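Local coordinates for protein NAD_Gly3P_dh, NAD-dependent glycerol-3-phosphate dehydrogenase (Streptosporangium roseum, PDB 5OCM) that probably acts as an NADP-dependent oxidoreductase and imine reductase, binding NADP+ and a trifluoroacetophenone hydrate, at residues R87-L92 with I112-G117. Residues are numbered along the deposited sequence; the frame is centred on the assembly and turned at random.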
loop_
_atom_site.group_PDB
_atom_site.type_symbol
_atom_site.label_atom_id
_atom_site.label_comp_id
_atom_site.label_asym_id
_atom_site.label_seq_id
_atom_site.Cartn_x
_atom_site.Cartn_y
_atom_site.Cartn_z
ATOM N N ARG A 87 29.883 -25.832 -5.648
ATOM C CA ARG A 87 28.876 -25.065 -6.385
ATOM C C ARG A 87 28.235 -24.100 -5.412
ATOM O O ARG A 87 28.324 -24.229 -4.231
ATOM C CB ARG A 87 27.798 -25.958 -7.003
ATOM C CG ARG A 87 28.380 -27.046 -7.897
ATOM C CD ARG A 87 27.329 -28.025 -8.399
ATOM N NE ARG A 87 28.009 -29.208 -8.876
ATOM C CZ ARG A 87 28.584 -29.346 -10.058
ATOM N NH1 ARG A 87 28.537 -28.416 -10.969
ATOM N NH2 ARG A 87 29.236 -30.475 -10.317
ATOM N N VAL A 88 27.624 -23.046 -5.954
ATOM C CA VAL A 88 26.946 -22.073 -5.129
ATOM C C VAL A 88 25.452 -22.331 -5.275
ATOM O O VAL A 88 24.949 -22.376 -6.387
ATOM C CB VAL A 88 27.348 -20.656 -5.484
ATOM C CG1 VAL A 88 26.452 -19.647 -4.781
ATOM C CG2 VAL A 88 28.860 -20.463 -5.212
ATOM N N LEU A 89 24.801 -22.567 -4.151
ATOM C CA LEU A 89 23.404 -22.898 -4.107
ATOM C C LEU A 89 22.647 -21.627 -3.724
ATOM O O LEU A 89 22.999 -20.975 -2.724
ATOM C CB LEU A 89 23.160 -23.968 -3.063
ATOM C CG LEU A 89 21.740 -24.337 -2.726
ATOM C CD1 LEU A 89 21.035 -24.904 -3.933
ATOM C CD2 LEU A 89 21.688 -25.304 -1.535
ATOM N N VAL A 90 21.610 -21.300 -4.497
ATOM C CA VAL A 90 20.806 -20.104 -4.288
ATOM C C VAL A 90 19.361 -20.558 -4.119
ATOM O O VAL A 90 18.797 -21.196 -5.022
ATOM C CB VAL A 90 20.886 -19.149 -5.492
ATOM C CG1 VAL A 90 19.942 -17.939 -5.320
ATOM C CG2 VAL A 90 22.345 -18.714 -5.753
ATOM N N ASN A 91 18.767 -20.295 -2.954
ATOM C CA ASN A 91 17.416 -20.752 -2.665
ATOM C C ASN A 91 16.471 -19.577 -2.672
ATOM O O ASN A 91 16.616 -18.665 -1.864
ATOM C CB ASN A 91 17.405 -21.444 -1.313
ATOM C CG ASN A 91 16.036 -22.016 -0.942
ATOM O OD1 ASN A 91 15.113 -22.091 -1.771
ATOM N ND2 ASN A 91 15.964 -22.540 0.303
ATOM N N LEU A 92 15.563 -19.577 -3.631
ATOM C CA LEU A 92 14.569 -18.511 -3.825
ATOM C C LEU A 92 13.161 -18.975 -3.443
ATOM O O LEU A 92 12.133 -18.324 -3.760
ATOM C CB LEU A 92 14.610 -17.997 -5.271
ATOM C CG LEU A 92 15.942 -17.372 -5.725
ATOM C CD1 LEU A 92 15.873 -16.877 -7.162
ATOM C CD2 LEU A 92 16.381 -16.289 -4.761
ATOM N N ILE A 112 28.903 -26.357 1.263
ATOM C CA ILE A 112 28.188 -25.788 0.097
ATOM C C ILE A 112 27.980 -24.311 0.340
ATOM O O ILE A 112 27.341 -23.987 1.315
ATOM C CB ILE A 112 26.847 -26.461 -0.088
ATOM C CG1 ILE A 112 27.047 -27.983 -0.342
ATOM C CG2 ILE A 112 26.124 -25.835 -1.276
ATOM C CD1 ILE A 112 25.700 -28.758 -0.097
ATOM N N THR A 113 28.498 -23.456 -0.535
ATOM C CA THR A 113 28.284 -22.011 -0.332
ATOM C C THR A 113 26.832 -21.700 -0.680
ATOM O O THR A 113 26.283 -22.252 -1.666
ATOM C CB THR A 113 29.372 -21.046 -0.922
ATOM O OG1 THR A 113 28.860 -19.970 -1.797
ATOM C CG2 THR A 113 30.631 -21.664 -1.258
ATOM N N TYR A 114 26.176 -20.925 0.163
ATOM C CA TYR A 114 24.715 -20.837 0.164
ATOM C C TYR A 114 24.254 -19.386 0.259
ATOM O O TYR A 114 24.683 -18.656 1.162
ATOM C CB TYR A 114 24.168 -21.597 1.357
ATOM C CG TYR A 114 22.687 -21.595 1.459
ATOM C CD1 TYR A 114 21.905 -22.141 0.472
ATOM C CD2 TYR A 114 22.046 -21.081 2.577
ATOM C CE1 TYR A 114 20.526 -22.149 0.568
ATOM C CE2 TYR A 114 20.635 -21.083 2.692
ATOM C CZ TYR A 114 19.881 -21.582 1.691
ATOM O OH TYR A 114 18.520 -21.626 1.781
ATOM N N LEU A 115 23.380 -18.978 -0.666
ATOM C CA LEU A 115 22.712 -17.691 -0.614
ATOM C C LEU A 115 21.231 -17.955 -0.514
ATOM O O LEU A 115 20.686 -18.808 -1.230
ATOM C CB LEU A 115 22.991 -16.894 -1.873
ATOM C CG LEU A 115 24.437 -16.367 -2.017
ATOM C CD1 LEU A 115 24.645 -15.766 -3.384
ATOM C CD2 LEU A 115 24.775 -15.341 -0.908
ATOM N N ASP A 116 20.565 -17.242 0.391
ATOM C CA ASP A 116 19.144 -17.393 0.575
ATOM C C ASP A 116 18.509 -16.116 0.108
ATOM O O ASP A 116 18.858 -15.032 0.639
ATOM C CB ASP A 116 18.819 -17.690 2.053
ATOM C CG ASP A 116 17.417 -18.227 2.219
ATOM O OD1 ASP A 116 16.431 -17.443 2.075
ATOM O OD2 ASP A 116 17.245 -19.455 2.484
ATOM N N GLY A 117 17.587 -16.175 -0.834
ATOM C CA GLY A 117 16.992 -14.988 -1.437
ATOM C C GLY A 117 15.481 -14.966 -1.471
ATOM O O GLY A 117 14.831 -15.967 -1.232
HETATM O O HOH W 1 30.277 -24.302 -2.680
#
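Leu89 and Asn91 of 87-92 bond through their backbones to 112-117, the two strands running parallel with axes 4.8 Å apart and 17° between them. Leu89 N gives its hydrogen to Thr113 O and Leu89 O receives Leu115 N; Asn91 repeats this two residues on, its N bonding to Leu115 O and its O taking Gly117 N at 2.9 Å. At the Arg87 end, Arg87 O and Thr113 N are 3.8 Å apart, and a water bridges them instead.

Leu89, Asn91, Tyr114 and Asp116 share one face of the sheet. Tyr114, with CG anti to the backbone N (chi1 -179°), carries its ring obliquely across the side chains of Leu89 and Asn91. Leu89 CG sits at the ring edge, in its plane, while Leu89 CD2 touches Tyr114 CD1 at 3.8 Å. Further out, Asn91 CB packs against Tyr114 CE1, and Asn91 ND2 donates to Tyr114 OH (3.1 Å) almost within its own amide plane, which is turned 48° from the ring. That hydroxyl donates in turn, weakly, to Asp116 OD2, while Asn91 OD1 bonds to Thr93 OG1, so both ends of the buried amide have partners. A phenylalanine in place of Tyr114 would probably keep the Leu89 packing but leave Asn91 ND2 and Asp116 OD2 without their shared hydroxyl. On the other face, Thr113 OG1 rests against Val88 CG2 at 3.5 Å. Just past strand 88-91, Leu92 CD2 lies on Gly117 CA, 3.6 Å away.

The strands belong to a right-handed beta-alpha-beta crossover of the Rossmann-type domain: helix 97-109 joins them and covers the Tyr114 face, touching Ile112, Tyr114 and Asp116. Helix 139-149 meets Val88 and Thr113 on the other face, and strand 62-65 bonds to the far edge of 88-91.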